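Local coordinates for putative citrate lyase (Ralstonia eutropha, PDB 3QQW) that probably acts as a magnesium-dependent lyase of the HpcH/HpaI aldolase/citrate lyase family, perhaps cleaving citramalyl-CoA or a related acyl-CoA thioester, at the interface of chains A and B. Sequence-based numbering; all coordinates share one arbitrary frame. Chains: chain A/B, Putative citrate lyase.

Contact 1: the interface of chains A and B. Residues chain A 155, 184-185; chain B 19, 216-217.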
ATOM      1  N   HIS A 155     -12.323   6.139  -5.841  1.00 45.98           N
ATOM      2  CA  HIS A 155     -11.523   6.295  -4.642  1.00 43.09           C
ATOM      3  C   HIS A 155     -12.122   5.496  -3.511  1.00 47.35           C
ATOM      4  O   HIS A 155     -11.417   4.727  -2.857  1.00 47.64           O
ATOM      5  CB  HIS A 155     -11.485   7.767  -4.246  1.00 44.32           C
ATOM      6  CG  HIS A 155     -10.721   8.621  -5.177  1.00 47.23           C
ATOM      7  ND1 HIS A 155      -9.375   8.421  -5.387  1.00 47.95           N
ATOM      8  CD2 HIS A 155     -11.131   9.685  -5.902  1.00 49.17           C
ATOM      9  CE1 HIS A 155      -9.016   9.350  -6.253  1.00 47.64           C
ATOM     10  NE2 HIS A 155     -10.040  10.132  -6.590  1.00 48.73           N
ATOM     11  N   HIS A 184      -9.204  11.515 -10.321  1.00 52.10           N
ATOM     12  CA  HIS A 184      -7.977  11.983  -9.676  1.00 51.40           C
ATOM     13  C   HIS A 184      -7.632  13.455  -9.916  1.00 58.47           C
ATOM     14  O   HIS A 184      -6.491  13.840  -9.644  1.00 57.70           O
ATOM     15  CB  HIS A 184      -6.794  11.089 -10.058  1.00 50.27           C
ATOM     16  CG  HIS A 184      -6.754   9.834  -9.255  1.00 52.05           C
ATOM     17  ND1 HIS A 184      -7.571   8.775  -9.552  1.00 52.54           N
ATOM     18  CD2 HIS A 184      -6.000   9.515  -8.170  1.00 52.87           C
ATOM     19  CE1 HIS A 184      -7.291   7.844  -8.652  1.00 50.39           C
ATOM     20  NE2 HIS A 184      -6.347   8.245  -7.810  1.00 50.93           N
ATOM     21  N   HIS A 185      -8.623  14.297 -10.322  1.00 59.37           N
ATOM     22  CA  HIS A 185      -8.467  15.757 -10.495  1.00 61.35           C
ATOM     23  C   HIS A 185      -7.195  16.111 -11.299  1.00 66.80           C
ATOM     24  O   HIS A 185      -6.464  17.053 -10.949  1.00 68.39           O
ATOM     25  CB  HIS A 185      -8.445  16.467  -9.108  1.00 63.09           C
ATOM     26  CG  HIS A 185      -9.552  16.046  -8.187  1.00 66.52           C
ATOM     27  ND1 HIS A 185      -9.354  15.080  -7.209  1.00 67.34           N
ATOM     28  CD2 HIS A 185     -10.847  16.436  -8.152  1.00 69.49           C
ATOM     29  CE1 HIS A 185     -10.527  14.924  -6.611  1.00 66.97           C
ATOM     30  NE2 HIS A 185     -11.461  15.690  -7.166  1.00 68.55           N
TER
ATOM     31  N   PHE B  19     -12.977  20.470  -5.288  1.00 55.08           N
ATOM     32  CA  PHE B  19     -11.551  20.234  -5.055  1.00 51.12           C
ATOM     33  C   PHE B  19     -10.850  21.584  -4.817  1.00 56.67           C
ATOM     34  O   PHE B  19     -11.198  22.553  -5.487  1.00 57.18           O
ATOM     35  CB  PHE B  19     -10.913  19.467  -6.226  1.00 51.48           C
ATOM     36  CG  PHE B  19      -9.536  18.922  -5.922  1.00 49.54           C
ATOM     37  CD1 PHE B  19      -9.374  17.809  -5.101  1.00 49.36           C
ATOM     38  CD2 PHE B  19      -8.400  19.516  -6.461  1.00 48.42           C
ATOM     39  CE1 PHE B  19      -8.106  17.317  -4.807  1.00 47.81           C
ATOM     40  CE2 PHE B  19      -7.131  19.003  -6.186  1.00 49.51           C
ATOM     41  CZ  PHE B  19      -6.991  17.914  -5.351  1.00 46.42           C
ATOM     42  N   LEU B 216      -6.356  12.513  -2.384  1.00 38.21           N
ATOM     43  CA  LEU B 216      -7.205  12.583  -3.568  1.00 38.93           C
ATOM     44  C   LEU B 216      -8.563  11.920  -3.339  1.00 44.54           C
ATOM     45  O   LEU B 216      -9.563  12.422  -3.840  1.00 45.56           O
ATOM     46  CB  LEU B 216      -6.489  11.999  -4.787  1.00 39.29           C
ATOM     47  CG  LEU B 216      -5.212  12.761  -5.225  1.00 42.78           C
ATOM     48  CD1 LEU B 216      -4.536  12.073  -6.382  1.00 42.96           C
ATOM     49  CD2 LEU B 216      -5.503  14.225  -5.555  1.00 41.65           C
ATOM     50  N   ALA B 217      -8.615  10.855  -2.521  1.00 41.66           N
ATOM     51  CA  ALA B 217      -9.872  10.175  -2.193  1.00 41.35           C
ATOM     52  C   ALA B 217     -10.813  11.074  -1.400  1.00 46.57           C
ATOM     53  O   ALA B 217     -12.008  10.798  -1.341  1.00 49.31           O
ATOM     54  CB  ALA B 217      -9.595   8.901  -1.388  1.00 40.79           C
TER
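B:Leu216 pushes its CD1 methyl against A:His184, crossing the imidazole side chain at about a right angle and meeting CD2 at 3.4 Å. This is one patch of the subunit interface of a TIM-barrel enzyme of the HpcH/HpaI aldolase/citrate lyase family, where three histidines of chain A meet the end of helix 202-216 of chain B. A:His155, at the start of helix 155-159, lies against the residue that follows that helix: CA of B:Ala217 sits over one face of its ring, 3.8 Å from the ring centroid, in a CH-pi contact. The methyl of B:Ala217 touches further back, at CB of A:His155. Within chain A, CE1 of A:His155 stands over the centre of the A:His184 ring, while CD2 of A:His184 lies at the edge of the A:His155 ring, which probably limits how far either imidazole can turn. Further out, A:His185 and B:Phe19 stack with centroids 3.9 Å apart and planes tilted by 14°. CD1 of B:Phe19 lies over the centre of the imidazole, its nearest atom there being ND1 at 3.4 Å. The phenylalanine reaches this face with CG anti to its backbone N (chi1 -167°). Toward the polar rim, the carbonyl O of B:Leu216 lies above the A:His155 ring, 3.6 Å from NE2, and in plane at an edge of the A:His185 ring; these are contacts without direct polar bonding between the chains.

Contact 2: the interface of chains A and B. Residues chain A 202-203, 206; chain B 162, 209-210, 213, 247.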
ATOM      1  N   ALA A 202       2.733   4.796  -9.732  1.00 45.52           N
ATOM      2  CA  ALA A 202       2.607   4.430  -8.330  1.00 43.67           C
ATOM      3  C   ALA A 202       1.152   4.283  -7.865  1.00 46.39           C
ATOM      4  O   ALA A 202       0.855   3.330  -7.153  1.00 48.32           O
ATOM      5  CB  ALA A 202       3.326   5.439  -7.459  1.00 45.25           C
ATOM      6  N   LEU A 203       0.250   5.163  -8.285  1.00 40.90           N
ATOM      7  CA  LEU A 203      -1.153   5.085  -7.864  1.00 41.06           C
ATOM      8  C   LEU A 203      -1.887   3.938  -8.524  1.00 43.51           C
ATOM      9  O   LEU A 203      -2.771   3.345  -7.907  1.00 42.79           O
ATOM     10  CB  LEU A 203      -1.907   6.404  -8.117  1.00 41.56           C
ATOM     11  CG  LEU A 203      -1.428   7.629  -7.300  1.00 46.49           C
ATOM     12  CD1 LEU A 203      -2.287   8.828  -7.609  1.00 47.72           C
ATOM     13  CD2 LEU A 203      -1.410   7.338  -5.780  1.00 45.39           C
ATOM     14  N   ARG A 206      -0.446   0.574  -7.044  1.00 34.46           N
ATOM     15  CA  ARG A 206      -1.051   0.503  -5.716  1.00 33.47           C
ATOM     16  C   ARG A 206      -2.495   0.055  -5.807  1.00 40.08           C
ATOM     17  O   ARG A 206      -2.869  -0.873  -5.112  1.00 42.19           O
ATOM     18  CB  ARG A 206      -0.967   1.879  -5.045  1.00 34.74           C
ATOM     19  CG  ARG A 206      -1.575   1.931  -3.672  1.00 32.54           C
ATOM     20  CD  ARG A 206      -1.630   3.320  -3.124  1.00 32.84           C
ATOM     21  NE  ARG A 206      -2.304   3.326  -1.817  1.00 37.58           N
ATOM     22  CZ  ARG A 206      -3.623   3.374  -1.668  1.00 42.71           C
ATOM     23  NH1 ARG A 206      -4.414   3.473  -2.728  1.00 35.70           N
ATOM     24  NH2 ARG A 206      -4.159   3.359  -0.460  1.00 29.83           N
TER
ATOM     25  N   PHE B 162      -5.749   7.602   6.019  1.00 30.65           N
ATOM     26  CA  PHE B 162      -7.120   7.599   5.498  1.00 32.25           C
ATOM     27  C   PHE B 162      -8.096   8.165   6.520  1.00 42.45           C
ATOM     28  O   PHE B 162      -9.053   8.839   6.130  1.00 46.48           O
ATOM     29  CB  PHE B 162      -7.546   6.199   5.026  1.00 33.59           C
ATOM     30  CG  PHE B 162      -7.054   5.922   3.616  1.00 34.27           C
ATOM     31  CD1 PHE B 162      -7.839   6.251   2.508  1.00 37.41           C
ATOM     32  CD2 PHE B 162      -5.787   5.399   3.394  1.00 35.04           C
ATOM     33  CE1 PHE B 162      -7.380   6.026   1.211  1.00 38.33           C
ATOM     34  CE2 PHE B 162      -5.310   5.213   2.090  1.00 38.62           C
ATOM     35  CZ  PHE B 162      -6.114   5.514   1.008  1.00 37.01           C
ATOM     36  N   ALA B 209       2.611   7.100  -2.122  1.00 34.66           N
ATOM     37  CA  ALA B 209       1.426   6.649  -2.832  1.00 33.86           C
ATOM     38  C   ALA B 209       0.221   6.553  -1.894  1.00 38.01           C
ATOM     39  O   ALA B 209      -0.858   7.011  -2.274  1.00 38.79           O
ATOM     40  CB  ALA B 209       1.684   5.333  -3.533  1.00 35.36           C
ATOM     41  N   ASP B 210       0.406   6.077  -0.645  1.00 33.39           N
ATOM     42  CA  ASP B 210      -0.684   6.021   0.334  1.00 31.25           C
ATOM     43  C   ASP B 210      -1.209   7.391   0.671  1.00 35.60           C
ATOM     44  O   ASP B 210      -2.432   7.593   0.708  1.00 36.80           O
ATOM     45  CB  ASP B 210      -0.253   5.329   1.623  1.00 32.32           C
ATOM     46  CG  ASP B 210      -0.412   3.816   1.594  1.00 41.95           C
ATOM     47  OD1 ASP B 210      -0.764   3.263   0.492  1.00 43.72           O
ATOM     48  OD2 ASP B 210      -0.145   3.170   2.648  1.00 43.41           O
ATOM     49  N   ALA B 213      -3.076   8.851  -2.383  1.00 34.20           N
ATOM     50  CA  ALA B 213      -4.333   8.122  -2.519  1.00 33.97           C
ATOM     51  C   ALA B 213      -5.379   8.584  -1.483  1.00 41.07           C
ATOM     52  O   ALA B 213      -6.533   8.797  -1.854  1.00 43.71           O
ATOM     53  CB  ALA B 213      -4.098   6.626  -2.397  1.00 34.17           C
ATOM     54  N   PHE B 247       3.694  10.179  -9.047  1.00 48.95           N
ATOM     55  CA  PHE B 247       3.020   9.948  -7.778  1.00 46.72           C
ATOM     56  C   PHE B 247       1.673  10.670  -7.601  1.00 51.48           C
ATOM     57  O   PHE B 247       0.862  10.222  -6.795  1.00 53.22           O
ATOM     58  CB  PHE B 247       3.955  10.292  -6.630  1.00 47.84           C
ATOM     59  CG  PHE B 247       5.025   9.245  -6.438  1.00 49.90           C
ATOM     60  CD1 PHE B 247       6.206   9.287  -7.180  1.00 53.96           C
ATOM     61  CD2 PHE B 247       4.836   8.185  -5.557  1.00 51.07           C
ATOM     62  CE1 PHE B 247       7.179   8.299  -7.028  1.00 54.91           C
ATOM     63  CE2 PHE B 247       5.808   7.187  -5.418  1.00 53.63           C
ATOM     64  CZ  PHE B 247       6.970   7.251  -6.157  1.00 52.46           C
TER
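The guanidinium of A:Arg206 takes the methyl of B:Ala213 on one face, with CB 3.4 Å from CZ and offset toward the rim, and OD1 of B:Asp210 at its edge. The methyl of A:Ala202 lies over one face of the B:Phe247 ring, offset toward the CD2-CE2 bond, CB 3.7 Å from CE2. A:Arg206 and B:Phe162 reach toward each other tip to tip, their planes only 20° apart, end to end rather than face to face, with NH2 3.3 Å from CZ. The edge contact with B:Asp210 is a salt bridge and a nearly straight hydrogen bond from NE to OD1, 2.8 Å long with 178° at the hydrogen. The oxygen lies in the guanidinium plane, whereas the carboxylate stands almost perpendicular to it and receives the N-H on the anti side of OD1. The arginine chain leaves with CG anti to the backbone N (chi1 179°) and stays extended to NE, which carries the guanidinium out to chain B, CD passing the methyl of B:Ala209. One turn earlier on helix 202-217, A:Leu203 turns its branched end toward main-chain oxygens: CG lies 3.5 Å from O of B:Phe247, and CD2 3.6 Å from O of B:Ala209. The alanines on helix 202-216 of chain B probably allow the chain A helix to approach closely; the charged pair adds a directional link between barrel subunits of the deposited trimer, whose biological relevance the structure alone does not prove.

Contact 3: the interface of chains A and B. Residues chain A 184-185, 187, 203; chain B 212, 216, 244, 247-248, 250.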
ATOM      1  N   HIS A 184      -9.204  11.515 -10.321  1.00 52.10           N
ATOM      2  CA  HIS A 184      -7.977  11.983  -9.676  1.00 51.40           C
ATOM      3  C   HIS A 184      -7.632  13.455  -9.916  1.00 58.47           C
ATOM      4  O   HIS A 184      -6.491  13.840  -9.644  1.00 57.70           O
ATOM      5  CB  HIS A 184      -6.794  11.089 -10.058  1.00 50.27           C
ATOM      6  CG  HIS A 184      -6.754   9.834  -9.255  1.00 52.05           C
ATOM      7  ND1 HIS A 184      -7.571   8.775  -9.552  1.00 52.54           N
ATOM      8  CD2 HIS A 184      -6.000   9.515  -8.170  1.00 52.87           C
ATOM      9  CE1 HIS A 184      -7.291   7.844  -8.652  1.00 50.39           C
ATOM     10  NE2 HIS A 184      -6.347   8.245  -7.810  1.00 50.93           N
ATOM     11  N   HIS A 185      -8.623  14.297 -10.322  1.00 59.37           N
ATOM     12  CA  HIS A 185      -8.467  15.757 -10.495  1.00 61.35           C
ATOM     13  C   HIS A 185      -7.195  16.111 -11.299  1.00 66.80           C
ATOM     14  O   HIS A 185      -6.464  17.053 -10.949  1.00 68.39           O
ATOM     15  CB  HIS A 185      -8.445  16.467  -9.108  1.00 63.09           C
ATOM     16  CG  HIS A 185      -9.552  16.046  -8.187  1.00 66.52           C
ATOM     17  ND1 HIS A 185      -9.354  15.080  -7.209  1.00 67.34           N
ATOM     18  CD2 HIS A 185     -10.847  16.436  -8.152  1.00 69.49           C
ATOM     19  CE1 HIS A 185     -10.527  14.924  -6.611  1.00 66.97           C
ATOM     20  NE2 HIS A 185     -11.461  15.690  -7.166  1.00 68.55           N
ATOM     21  N   ALA A 187      -4.376  14.469 -11.459  1.00 62.07           N
ATOM     22  CA  ALA A 187      -3.096  14.095 -10.828  1.00 59.84           C
ATOM     23  C   ALA A 187      -2.447  12.896 -11.524  1.00 60.60           C
ATOM     24  O   ALA A 187      -1.235  12.714 -11.426  1.00 60.04           O
ATOM     25  CB  ALA A 187      -3.283  13.815  -9.356  1.00 59.11           C
ATOM     26  N   LEU A 203       0.250   5.163  -8.285  1.00 40.90           N
ATOM     27  CA  LEU A 203      -1.153   5.085  -7.864  1.00 41.06           C
ATOM     28  C   LEU A 203      -1.887   3.938  -8.524  1.00 43.51           C
ATOM     29  O   LEU A 203      -2.771   3.345  -7.907  1.00 42.79           O
ATOM     30  CB  LEU A 203      -1.907   6.404  -8.117  1.00 41.56           C
ATOM     31  CG  LEU A 203      -1.428   7.629  -7.300  1.00 46.49           C
ATOM     32  CD1 LEU A 203      -2.287   8.828  -7.609  1.00 47.72           C
ATOM     33  CD2 LEU A 203      -1.410   7.338  -5.780  1.00 45.39           C
TER
ATOM     34  N   VAL B 212      -0.985  10.263  -1.128  1.00 35.29           N
ATOM     35  CA  VAL B 212      -1.614  10.841  -2.311  1.00 34.66           C
ATOM     36  C   VAL B 212      -2.988  10.190  -2.487  1.00 40.32           C
ATOM     37  O   VAL B 212      -3.969  10.911  -2.655  1.00 43.66           O
ATOM     38  CB  VAL B 212      -0.718  10.731  -3.574  1.00 39.96           C
ATOM     39  CG1 VAL B 212      -1.474  11.144  -4.824  1.00 39.94           C
ATOM     40  CG2 VAL B 212       0.548  11.579  -3.439  1.00 40.57           C
ATOM     41  N   LEU B 216      -6.356  12.513  -2.384  1.00 38.21           N
ATOM     42  CA  LEU B 216      -7.205  12.583  -3.568  1.00 38.93           C
ATOM     43  C   LEU B 216      -8.563  11.920  -3.339  1.00 44.54           C
ATOM     44  O   LEU B 216      -9.563  12.422  -3.840  1.00 45.56           O
ATOM     45  CB  LEU B 216      -6.489  11.999  -4.787  1.00 39.29           C
ATOM     46  CG  LEU B 216      -5.212  12.761  -5.225  1.00 42.78           C
ATOM     47  CD1 LEU B 216      -4.536  12.073  -6.382  1.00 42.96           C
ATOM     48  CD2 LEU B 216      -5.503  14.225  -5.555  1.00 41.65           C
ATOM     49  N   ARG B 244       4.903  14.993  -9.536  1.00 50.25           N
ATOM     50  CA  ARG B 244       3.669  15.316 -10.246  0.50 49.70           C
ATOM     51  C   ARG B 244       3.219  14.216 -11.186  1.00 54.20           C
ATOM     52  O   ARG B 244       2.027  13.917 -11.195  1.00 53.27           O
ATOM     53  CB  ARG B 244       3.811  16.631 -11.041  0.50 49.10           C
ATOM     54  CG  ARG B 244       2.503  17.137 -11.637  0.50 49.83           C
ATOM     55  CD  ARG B 244       2.715  17.812 -12.976  0.50 56.31           C
ATOM     56  NE  ARG B 244       1.438  18.075 -13.634  0.50 57.49           N
ATOM     57  CZ  ARG B 244       1.276  18.897 -14.662  0.50 67.63           C
ATOM     58  NH1 ARG B 244       2.314  19.557 -15.163  0.50 57.88           N
ATOM     59  NH2 ARG B 244       0.071  19.085 -15.184  0.50 48.32           N
ATOM     60  N   PHE B 247       3.694  10.179  -9.047  1.00 48.95           N
ATOM     61  CA  PHE B 247       3.020   9.948  -7.778  1.00 46.72           C
ATOM     62  C   PHE B 247       1.673  10.670  -7.601  1.00 51.48           C
ATOM     63  O   PHE B 247       0.862  10.222  -6.795  1.00 53.22           O
ATOM     64  CB  PHE B 247       3.955  10.292  -6.630  1.00 47.84           C
ATOM     65  CG  PHE B 247       5.025   9.245  -6.438  1.00 49.90           C
ATOM     66  CD1 PHE B 247       6.206   9.287  -7.180  1.00 53.96           C
ATOM     67  CD2 PHE B 247       4.836   8.185  -5.557  1.00 51.07           C
ATOM     68  CE1 PHE B 247       7.179   8.299  -7.028  1.00 54.91           C
ATOM     69  CE2 PHE B 247       5.808   7.187  -5.418  1.00 53.63           C
ATOM     70  CZ  PHE B 247       6.970   7.251  -6.157  1.00 52.46           C
ATOM     71  N   GLY B 248       1.423  11.750  -8.325  1.00 45.95           N
ATOM     72  CA  GLY B 248       0.144  12.437  -8.199  1.00 43.69           C
ATOM     73  C   GLY B 248       0.137  13.619  -7.264  1.00 45.16           C
ATOM     74  O   GLY B 248      -0.931  14.058  -6.844  1.00 42.96           O
ATOM     75  N   LEU B 250       0.331  17.516  -6.315  1.00 43.19           N
ATOM     76  CA  LEU B 250      -0.217  18.689  -7.010  1.00 43.59           C
ATOM     77  C   LEU B 250       0.335  19.992  -6.447  1.00 46.68           C
ATOM     78  O   LEU B 250      -0.067  21.090  -6.857  1.00 48.79           O
ATOM     79  CB  LEU B 250      -1.752  18.648  -6.884  1.00 42.66           C
ATOM     80  CG  LEU B 250      -2.460  17.526  -7.644  1.00 46.56           C
ATOM     81  CD1 LEU B 250      -3.943  17.527  -7.339  1.00 45.41           C
ATOM     82  CD2 LEU B 250      -2.251  17.677  -9.162  1.00 48.96           C
TER
HETATM   83  O   HOH W   1       0.985  11.484 -11.251  1.00 43.46           O
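The methyl CB of A:Ala187 lies 3.5 Å from the carbonyl O of B:Gly248 and 3.9 Å from its CA. CD1 of B:Leu216 lies 3.7 Å from A:Ala187 CB, and CD2 of B:Leu250 4.0 Å from it. The B:Leu216 CD1 also bears on A:His184, so this one methyl bridges two residues of the chain A loop. A:Leu203 and B:Val212 cross at about a right angle, with CD1 of the leucine 3.7 Å from CG1 of the valine. B:Val212 turns that branch outward by setting CG1 anti to its backbone N (chi1 171°), and CD2 of A:Leu203 touches the same methyl. The polar contact runs through water: water 1 lies 2.5 Å from the carbonyl O of A:Ala187 and 2.6 Å from that of B:Arg244, linking two main-chain acceptors that do not bond directly. Both carbonyls could be served by the two hydrogens of the water, although its position rests on data of moderate resolution. Behind these contacts, backbone places the groups. B:Gly248, with a positive phi of 96°, follows on helix 233-247 and leads the chain round to B:Leu250, whose side chain faces the alanine. B:Val212 and B:Leu216 stand one turn apart on helix 202-216. In this TIM-barrel subunit the chain B surface thus combines that helix with the turn joining helix 233-247 to strand 251-254, and it receives a loop that follows helix 177-182 of chain A.

All three contacts belong to one A-B interface. The C-alpha centres of contact 1 and contact 2 lie about 11 Å apart, with contact 3 between them, about 7 Å from contact 1 and 8 Å from contact 2. Contact 3 shares A:His184, A:His185 and B:Leu216 with contact 1, and A:Leu203 and B:Phe247 with contact 2. Helix 202-216 of chain B runs through all three, meeting chain A's helix 202-217 along its middle and the histidines near its C-terminal end. The same helix thus faces its counterpart from unlike positions, in keeping with a non-two-fold interface in the deposited trimer.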